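Local coordinates for GTP-binding protein (Thermus thermophilus, PDB 2DBY), which binds guanine nucleotide, is captured here with GDP, and probably acts as an ATPase that associates with the 50S subunit and the 70S ribosome, at residues A[140-145]-A[194-199]; A[285-290]-A[311-316]. All coordinates share one frame; numbering follows the deposited sequence.

Contact 1. Residues A[140-145]-A[194-199]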
ATOM      1  N   LEU A 140      23.297   0.502  -5.572  1.00 10.10           N
ATOM      2  CA  LEU A 140      24.495   0.097  -6.335  1.00 12.18           C
ATOM      3  C   LEU A 140      25.524  -0.453  -5.354  1.00 13.06           C
ATOM      4  O   LEU A 140      26.166  -1.454  -5.630  1.00 13.06           O
ATOM      5  CB  LEU A 140      25.064   1.279  -7.141  1.00 10.61           C
ATOM      6  CG  LEU A 140      24.202   1.651  -8.350  1.00 12.28           C
ATOM      7  CD1 LEU A 140      24.614   3.026  -8.924  1.00 17.13           C
ATOM      8  CD2 LEU A 140      24.388   0.575  -9.413  1.00 16.05           C
ATOM      9  N   ALA A 141      25.673   0.196  -4.199  1.00 12.74           N
ATOM     10  CA  ALA A 141      26.599  -0.295  -3.184  1.00 15.88           C
ATOM     11  C   ALA A 141      26.153  -1.675  -2.678  1.00 13.26           C
ATOM     12  O   ALA A 141      26.957  -2.580  -2.456  1.00 13.32           O
ATOM     13  CB  ALA A 141      26.669   0.710  -2.016  1.00 15.87           C
ATOM     14  N   THR A 142      24.847  -1.842  -2.472  1.00 13.68           N
ATOM     15  CA  THR A 142      24.337  -3.131  -2.029  1.00 14.15           C
ATOM     16  C   THR A 142      24.636  -4.201  -3.069  1.00 16.16           C
ATOM     17  O   THR A 142      25.061  -5.308  -2.728  1.00 13.97           O
ATOM     18  CB  THR A 142      22.821  -3.073  -1.826  1.00 12.48           C
ATOM     19  OG1 THR A 142      22.561  -2.218  -0.728  1.00 12.69           O
ATOM     20  CG2 THR A 142      22.234  -4.477  -1.549  1.00 15.79           C
ATOM     21  N   LEU A 143      24.407  -3.869  -4.334  1.00 12.04           N
ATOM     22  CA  LEU A 143      24.652  -4.827  -5.399  1.00 11.54           C
ATOM     23  C   LEU A 143      26.132  -5.197  -5.478  1.00 14.96           C
ATOM     24  O   LEU A 143      26.464  -6.361  -5.671  1.00 15.32           O
ATOM     25  CB  LEU A 143      24.192  -4.263  -6.750  1.00 13.26           C
ATOM     26  CG  LEU A 143      22.678  -4.382  -6.984  1.00 15.03           C
ATOM     27  CD1 LEU A 143      22.260  -3.484  -8.122  1.00 15.29           C
ATOM     28  CD2 LEU A 143      22.334  -5.843  -7.268  1.00 15.95           C
ATOM     29  N   GLU A 144      27.010  -4.213  -5.320  1.00 15.45           N
ATOM     30  CA  GLU A 144      28.453  -4.492  -5.399  1.00 13.62           C
ATOM     31  C   GLU A 144      28.812  -5.484  -4.307  1.00 16.49           C
ATOM     32  O   GLU A 144      29.557  -6.439  -4.545  1.00 17.40           O
ATOM     33  CB  GLU A 144      29.253  -3.182  -5.260  1.00 13.27           C
ATOM     34  CG  GLU A 144      29.123  -2.297  -6.528  1.00 17.37           C
ATOM     35  CD  GLU A 144      29.270  -0.795  -6.298  1.00 20.40           C
ATOM     36  OE1 GLU A 144      28.987  -0.029  -7.249  1.00 16.85           O
ATOM     37  OE2 GLU A 144      29.658  -0.375  -5.183  1.00 16.40           O
ATOM     38  N   ARG A 145      28.276  -5.274  -3.106  1.00 18.17           N
ATOM     39  CA  ARG A 145      28.565  -6.200  -2.016  1.00 18.70           C
ATOM     40  C   ARG A 145      27.985  -7.585  -2.287  1.00 23.77           C
ATOM     41  O   ARG A 145      28.651  -8.592  -2.053  1.00 21.80           O
ATOM     42  CB  ARG A 145      28.012  -5.670  -0.692  1.00 19.38           C
ATOM     43  CG  ARG A 145      28.758  -4.486  -0.134  1.00 25.58           C
ATOM     44  CD  ARG A 145      28.244  -4.153   1.272  1.00 26.49           C
ATOM     45  NE  ARG A 145      26.933  -3.504   1.275  1.00 29.90           N
ATOM     46  CZ  ARG A 145      26.747  -2.193   1.123  1.00 29.61           C
ATOM     47  NH1 ARG A 145      27.786  -1.379   0.953  1.00 33.53           N
ATOM     48  NH2 ARG A 145      25.524  -1.690   1.154  1.00 31.39           N
ATOM     49  N   LYS A 194      13.822 -10.971  -3.053  1.00 19.80           N
ATOM     50  CA  LYS A 194      13.207 -11.438  -1.819  1.00 20.68           C
ATOM     51  C   LYS A 194      14.309 -11.459  -0.758  1.00 22.26           C
ATOM     52  O   LYS A 194      14.101 -11.040   0.376  1.00 21.28           O
ATOM     53  CB  LYS A 194      12.639 -12.848  -1.998  1.00 25.15           C
ATOM     54  CG  LYS A 194      11.887 -13.369  -0.774  1.00 35.47           C
ATOM     55  CD  LYS A 194      11.435 -14.817  -0.981  1.00 39.72           C
ATOM     56  CE  LYS A 194      10.858 -15.417   0.301  1.00 44.64           C
ATOM     57  NZ  LYS A 194      10.738 -16.908   0.213  1.00 45.87           N
ATOM     58  N   GLU A 195      15.493 -11.918  -1.149  1.00 21.83           N
ATOM     59  CA  GLU A 195      16.622 -11.983  -0.229  1.00 20.87           C
ATOM     60  C   GLU A 195      17.257 -10.616   0.020  1.00 23.41           C
ATOM     61  O   GLU A 195      17.678 -10.319   1.144  1.00 18.26           O
ATOM     62  CB  GLU A 195      17.692 -12.942  -0.766  1.00 21.33           C
ATOM     63  CG  GLU A 195      19.012 -12.867  -0.012  1.00 26.37           C
ATOM     64  CD  GLU A 195      19.947 -14.032  -0.330  1.00 26.29           C
ATOM     65  OE1 GLU A 195      19.496 -15.195  -0.223  1.00 28.73           O
ATOM     66  OE2 GLU A 195      21.126 -13.780  -0.675  1.00 28.72           O
ATOM     67  N   THR A 196      17.328  -9.799  -1.032  1.00 16.14           N
ATOM     68  CA  THR A 196      17.942  -8.457  -0.976  1.00 16.30           C
ATOM     69  C   THR A 196      16.949  -7.422  -1.516  1.00 16.63           C
ATOM     70  O   THR A 196      16.939  -7.099  -2.712  1.00 14.08           O
ATOM     71  CB  THR A 196      19.223  -8.434  -1.834  1.00 15.53           C
ATOM     72  OG1 THR A 196      20.125  -9.454  -1.358  1.00 19.69           O
ATOM     73  CG2 THR A 196      19.920  -7.082  -1.730  1.00 18.11           C
ATOM     74  N   PRO A 197      16.090  -6.897  -0.637  1.00 17.33           N
ATOM     75  CA  PRO A 197      15.061  -5.907  -0.993  1.00 17.88           C
ATOM     76  C   PRO A 197      15.623  -4.539  -1.321  1.00 15.05           C
ATOM     77  O   PRO A 197      15.639  -3.653  -0.474  1.00 16.71           O
ATOM     78  CB  PRO A 197      14.145  -5.875   0.251  1.00 21.50           C
ATOM     79  CG  PRO A 197      14.474  -7.141   1.003  1.00 27.91           C
ATOM     80  CD  PRO A 197      15.970  -7.304   0.775  1.00 18.69           C
ATOM     81  N   LEU A 198      16.065  -4.366  -2.564  1.00 12.64           N
ATOM     82  CA  LEU A 198      16.642  -3.102  -3.016  1.00 12.47           C
ATOM     83  C   LEU A 198      15.661  -1.950  -2.822  1.00 12.44           C
ATOM     84  O   LEU A 198      14.453  -2.110  -2.996  1.00 10.85           O
ATOM     85  CB  LEU A 198      17.028  -3.177  -4.498  1.00 12.08           C
ATOM     86  CG  LEU A 198      18.145  -4.183  -4.805  1.00 12.81           C
ATOM     87  CD1 LEU A 198      18.446  -4.133  -6.316  1.00 11.16           C
ATOM     88  CD2 LEU A 198      19.388  -3.860  -3.975  1.00 14.77           C
ATOM     89  N   LEU A 199      16.192  -0.786  -2.459  1.00 10.78           N
ATOM     90  CA  LEU A 199      15.334   0.367  -2.228  1.00  9.14           C
ATOM     91  C   LEU A 199      14.540   0.772  -3.472  1.00 11.69           C
ATOM     92  O   LEU A 199      13.357   1.151  -3.369  1.00 12.74           O
ATOM     93  CB  LEU A 199      16.175   1.549  -1.744  1.00  9.80           C
ATOM     94  CG  LEU A 199      17.008   1.233  -0.494  1.00 11.83           C
ATOM     95  CD1 LEU A 199      17.653   2.538  -0.046  1.00 17.58           C
ATOM     96  CD2 LEU A 199      16.143   0.645   0.671  1.00 14.36           C
TER
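The coiled-coil region predicted in this YchF-type GTPase meets, on one flank of helix 124-156, the chain leaving helix 187-195, where Thr-142 and Leu-143 touch Thr-196 and Leu-198. The closest approaches between the two segments are all between methyl groups. Thr-142 does most of the work for the long helix: chi1 of -67° sets OG1 beside the backbone N, where it bonds the carbonyl oxygen of Ala-138 one helical turn earlier, and leaves CG2 anti to the N and extending across the gap. The threonine thus satisfies its hydroxyl within its own helix and offers a methyl outward. Thr-196, the first residue to leave helical geometry, answers in the same rotamer, and the two methyls meet tip to tip. Leu-198 instead passes alongside Thr-142, the two side chains running in opposite senses, with CD2 of Leu-198 3.8 Å from CG2 of Thr-142 and 4.1 Å from its CB. Pro-197, centre of an inverse gamma turn, bends the chain between Thr-196 and Leu-198, and points away from the helix. On the buried side, the other branch of Leu-198 approaches Leu-143, CD1 to CD1 at a looser 4.3 Å; Phe-192 and Tyr-171 also touch Leu-143, linking this patch to helices 187-195 and 161-175. Polar ties flank the methyl patch: Asp-139 OD1 accepts the backbone N of Leu-199, and Glu-195 forms salt bridges with Arg-146 and Arg-160. The tightest point is between the threonines, where Thr-142 CG2 and Thr-196 CG2 stand 3.5 Å apart, closer than usual for two carbons.

Contact 2. Residues A[285-290]-A[311-316]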
ATOM      1  N   LEU A 285      -5.245  -7.237  -0.572  1.00 19.40           N
ATOM      2  CA  LEU A 285      -6.643  -7.524  -0.898  1.00 17.53           C
ATOM      3  C   LEU A 285      -7.429  -7.582   0.400  1.00 16.45           C
ATOM      4  O   LEU A 285      -6.869  -7.795   1.484  1.00 17.57           O
ATOM      5  CB  LEU A 285      -6.783  -8.823  -1.714  1.00 22.71           C
ATOM      6  CG  LEU A 285      -6.216 -10.162  -1.250  1.00 23.24           C
ATOM      7  CD1 LEU A 285      -7.174 -10.812  -0.256  1.00 26.94           C
ATOM      8  CD2 LEU A 285      -6.021 -11.076  -2.479  1.00 24.09           C
ATOM      9  N   THR A 286      -8.733  -7.346   0.289  1.00 15.28           N
ATOM     10  CA  THR A 286      -9.630  -7.348   1.422  1.00 15.71           C
ATOM     11  C   THR A 286     -10.498  -8.602   1.451  1.00 17.58           C
ATOM     12  O   THR A 286     -10.998  -9.010   0.404  1.00 16.97           O
ATOM     13  CB  THR A 286     -10.633  -6.161   1.328  1.00 17.53           C
ATOM     14  OG1 THR A 286      -9.912  -4.920   1.274  1.00 16.28           O
ATOM     15  CG2 THR A 286     -11.596  -6.164   2.515  1.00 20.19           C
ATOM     16  N   PHE A 287     -10.642  -9.229   2.623  1.00 15.79           N
ATOM     17  CA  PHE A 287     -11.607 -10.334   2.745  1.00 17.64           C
ATOM     18  C   PHE A 287     -12.474  -9.932   3.939  1.00 19.17           C
ATOM     19  O   PHE A 287     -12.066  -9.077   4.753  1.00 20.64           O
ATOM     20  CB  PHE A 287     -10.942 -11.723   2.918  1.00 20.38           C
ATOM     21  CG  PHE A 287     -10.360 -11.993   4.279  1.00 21.50           C
ATOM     22  CD1 PHE A 287     -11.178 -12.369   5.347  1.00 27.61           C
ATOM     23  CD2 PHE A 287      -8.981 -11.925   4.482  1.00 24.68           C
ATOM     24  CE1 PHE A 287     -10.632 -12.677   6.598  1.00 23.81           C
ATOM     25  CE2 PHE A 287      -8.434 -12.229   5.724  1.00 19.34           C
ATOM     26  CZ  PHE A 287      -9.255 -12.605   6.784  1.00 19.75           C
ATOM     27  N   PHE A 288     -13.677 -10.500   4.043  1.00 15.51           N
ATOM     28  CA  PHE A 288     -14.591 -10.117   5.109  1.00 17.65           C
ATOM     29  C   PHE A 288     -15.036 -11.255   6.010  1.00 18.72           C
ATOM     30  O   PHE A 288     -14.973 -12.412   5.624  1.00 18.70           O
ATOM     31  CB  PHE A 288     -15.916  -9.558   4.518  1.00 15.79           C
ATOM     32  CG  PHE A 288     -15.737  -8.414   3.558  1.00 13.69           C
ATOM     33  CD1 PHE A 288     -15.656  -8.638   2.191  1.00 15.29           C
ATOM     34  CD2 PHE A 288     -15.659  -7.107   4.033  1.00 19.11           C
ATOM     35  CE1 PHE A 288     -15.497  -7.561   1.291  1.00 19.61           C
ATOM     36  CE2 PHE A 288     -15.498  -6.027   3.154  1.00 14.84           C
ATOM     37  CZ  PHE A 288     -15.418  -6.259   1.774  1.00 13.03           C
ATOM     38  N   THR A 289     -15.458 -10.899   7.215  1.00 18.26           N
ATOM     39  CA  THR A 289     -16.123 -11.865   8.091  1.00 22.57           C
ATOM     40  C   THR A 289     -17.469 -11.151   8.259  1.00 21.52           C
ATOM     41  O   THR A 289     -17.520  -9.929   8.462  1.00 18.59           O
ATOM     42  CB  THR A 289     -15.395 -12.119   9.431  1.00 17.77           C
ATOM     43  OG1 THR A 289     -15.102 -10.895  10.108  1.00 23.11           O
ATOM     44  CG2 THR A 289     -14.137 -12.901   9.162  1.00 24.96           C
ATOM     45  N   ALA A 290     -18.566 -11.889   8.153  1.00 19.87           N
ATOM     46  CA  ALA A 290     -19.867 -11.239   8.221  1.00 20.07           C
ATOM     47  C   ALA A 290     -20.927 -12.110   8.872  1.00 19.89           C
ATOM     48  O   ALA A 290     -21.018 -13.304   8.601  1.00 21.51           O
ATOM     49  CB  ALA A 290     -20.314 -10.847   6.819  1.00 19.60           C
ATOM     50  N   GLY A 311      -5.524 -16.955  10.269  1.00 29.48           N
ATOM     51  CA  GLY A 311      -4.648 -16.516  11.343  1.00 27.44           C
ATOM     52  C   GLY A 311      -4.814 -15.044  11.654  1.00 26.74           C
ATOM     53  O   GLY A 311      -4.597 -14.624  12.785  1.00 30.38           O
ATOM     54  N   GLU A 312      -5.196 -14.249  10.654  1.00 24.97           N
ATOM     55  CA  GLU A 312      -5.418 -12.820  10.877  1.00 29.13           C
ATOM     56  C   GLU A 312      -6.604 -12.604  11.822  1.00 27.03           C
ATOM     57  O   GLU A 312      -6.570 -11.725  12.684  1.00 25.46           O
ATOM     58  CB  GLU A 312      -5.677 -12.105   9.541  1.00 35.63           C
ATOM     59  CG  GLU A 312      -4.433 -11.975   8.672  1.00 41.68           C
ATOM     60  CD  GLU A 312      -3.367 -11.103   9.319  1.00 47.13           C
ATOM     61  OE1 GLU A 312      -2.170 -11.447   9.195  1.00 48.93           O
ATOM     62  OE2 GLU A 312      -3.728 -10.076   9.944  1.00 43.20           O
ATOM     63  N   ILE A 313      -7.648 -13.413  11.660  1.00 28.77           N
ATOM     64  CA  ILE A 313      -8.843 -13.306  12.504  1.00 31.04           C
ATOM     65  C   ILE A 313      -8.524 -13.790  13.916  1.00 35.39           C
ATOM     66  O   ILE A 313      -8.776 -13.089  14.900  1.00 33.96           O
ATOM     67  CB  ILE A 313      -9.987 -14.157  11.956  1.00 29.69           C
ATOM     68  CG1 ILE A 313     -10.238 -13.799  10.499  1.00 31.39           C
ATOM     69  CG2 ILE A 313     -11.250 -13.925  12.781  1.00 28.40           C
ATOM     70  CD1 ILE A 313     -11.175 -14.746   9.819  1.00 28.28           C
ATOM     71  N   HIS A 314      -7.969 -14.998  14.001  1.00 34.96           N
ATOM     72  CA  HIS A 314      -7.578 -15.596  15.276  1.00 39.88           C
ATOM     73  C   HIS A 314      -6.301 -16.416  15.056  1.00 39.57           C
ATOM     74  O   HIS A 314      -6.291 -17.360  14.260  1.00 37.83           O
ATOM     75  CB  HIS A 314      -8.708 -16.483  15.819  1.00 39.03           C
ATOM     76  CG  HIS A 314      -9.896 -15.714  16.304  1.00 33.78           C
ATOM     77  ND1 HIS A 314      -9.812 -14.773  17.311  1.00 37.55           N
ATOM     78  CD2 HIS A 314     -11.193 -15.735  15.914  1.00 34.38           C
ATOM     79  CE1 HIS A 314     -11.008 -14.248  17.518  1.00 37.17           C
ATOM     80  NE2 HIS A 314     -11.863 -14.814  16.682  1.00 33.56           N
ATOM     81  N   SER A 315      -5.227 -16.039  15.747  1.00 42.37           N
ATOM     82  CA  SER A 315      -3.934 -16.719  15.611  1.00 47.46           C
ATOM     83  C   SER A 315      -4.070 -18.237  15.525  1.00 46.99           C
ATOM     84  O   SER A 315      -3.549 -18.865  14.597  1.00 44.94           O
ATOM     85  CB  SER A 315      -3.014 -16.343  16.776  1.00 50.76           C
ATOM     86  OG  SER A 315      -2.769 -14.945  16.785  1.00 56.65           O
ATOM     87  N   ASP A 316      -4.770 -18.810  16.500  1.00 49.07           N
ATOM     88  CA  ASP A 316      -5.025 -20.247  16.573  1.00 49.63           C
ATOM     89  C   ASP A 316      -5.446 -20.860  15.239  1.00 51.66           C
ATOM     90  O   ASP A 316      -4.811 -21.800  14.738  1.00 55.47           O
ATOM     91  CB  ASP A 316      -6.147 -20.519  17.583  1.00 47.86           C
ATOM     92  CG  ASP A 316      -5.649 -20.613  19.007  1.00 48.09           C
ATOM     93  OD1 ASP A 316      -4.783 -19.794  19.401  1.00 51.18           O
ATOM     94  OD2 ASP A 316      -6.141 -21.505  19.735  1.00 23.52           O
TER
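Ile-313 of segment 311-316 directs its CG1-CD1 arm at strand 284-290, where Phe-287 and Thr-289 both point toward it, in a C-terminal region consistent with the ubiquitin-like TGS domain of YchF/OLA1 proteins. Against Phe-287 the arm runs at a slant and comes to the ring's edge, with CD1 near the ring plane and 3.9 Å from CE1; CG1 lies 4.0 Å from CZ. Toward Thr-289 the same CD1 meets CG2 end to end at 3.6 Å. CG1 of Ile-313 sits anti to its carbonyl carbon (chi1 -54°), and the nearly extended chi2 of 170° carries CD1 out to both partners. Thr-289 spends its hydroxyl on Trp-298 NE1 of the antiparallel neighbour strand 295-301, leaving the methyl to face Ile-313. Trp-298 also stacks on the ring of Phe-287, so one tryptophan braces both strand residues. With an alanine in place of Phe-287, the flank of Ile-313 CG1 and the ring of Trp-298 would probably lose their shared aromatic partner, opening a gap between sheet and segment. Since all the touching atoms are carbons, the segment is held to the strand by dispersion and apolar burial, without a directional bond between them.

The contacts follow one another along the chain: 140-145 with 194-199 is complete well before 285-290 with 311-316 begins. Their centres lie 34 Å apart and their nearest atoms about 16 Å. Contact 1 is wholly helix and turn, within the OBG-type G region, and ties the long helix 124-156 to the segment leading on to strand 204-209. Contact 2 belongs to the C-terminal DUF933 family region, where Ile-313 packs on a strand. The mixed sheet runs from one region to the other: strand 204-209 and strand 284-290 of contact 2 both belong to it, and 66-75 pairs in parallel with 295-301. Each contact thus fastens a different part of YchF, away from the GDP site.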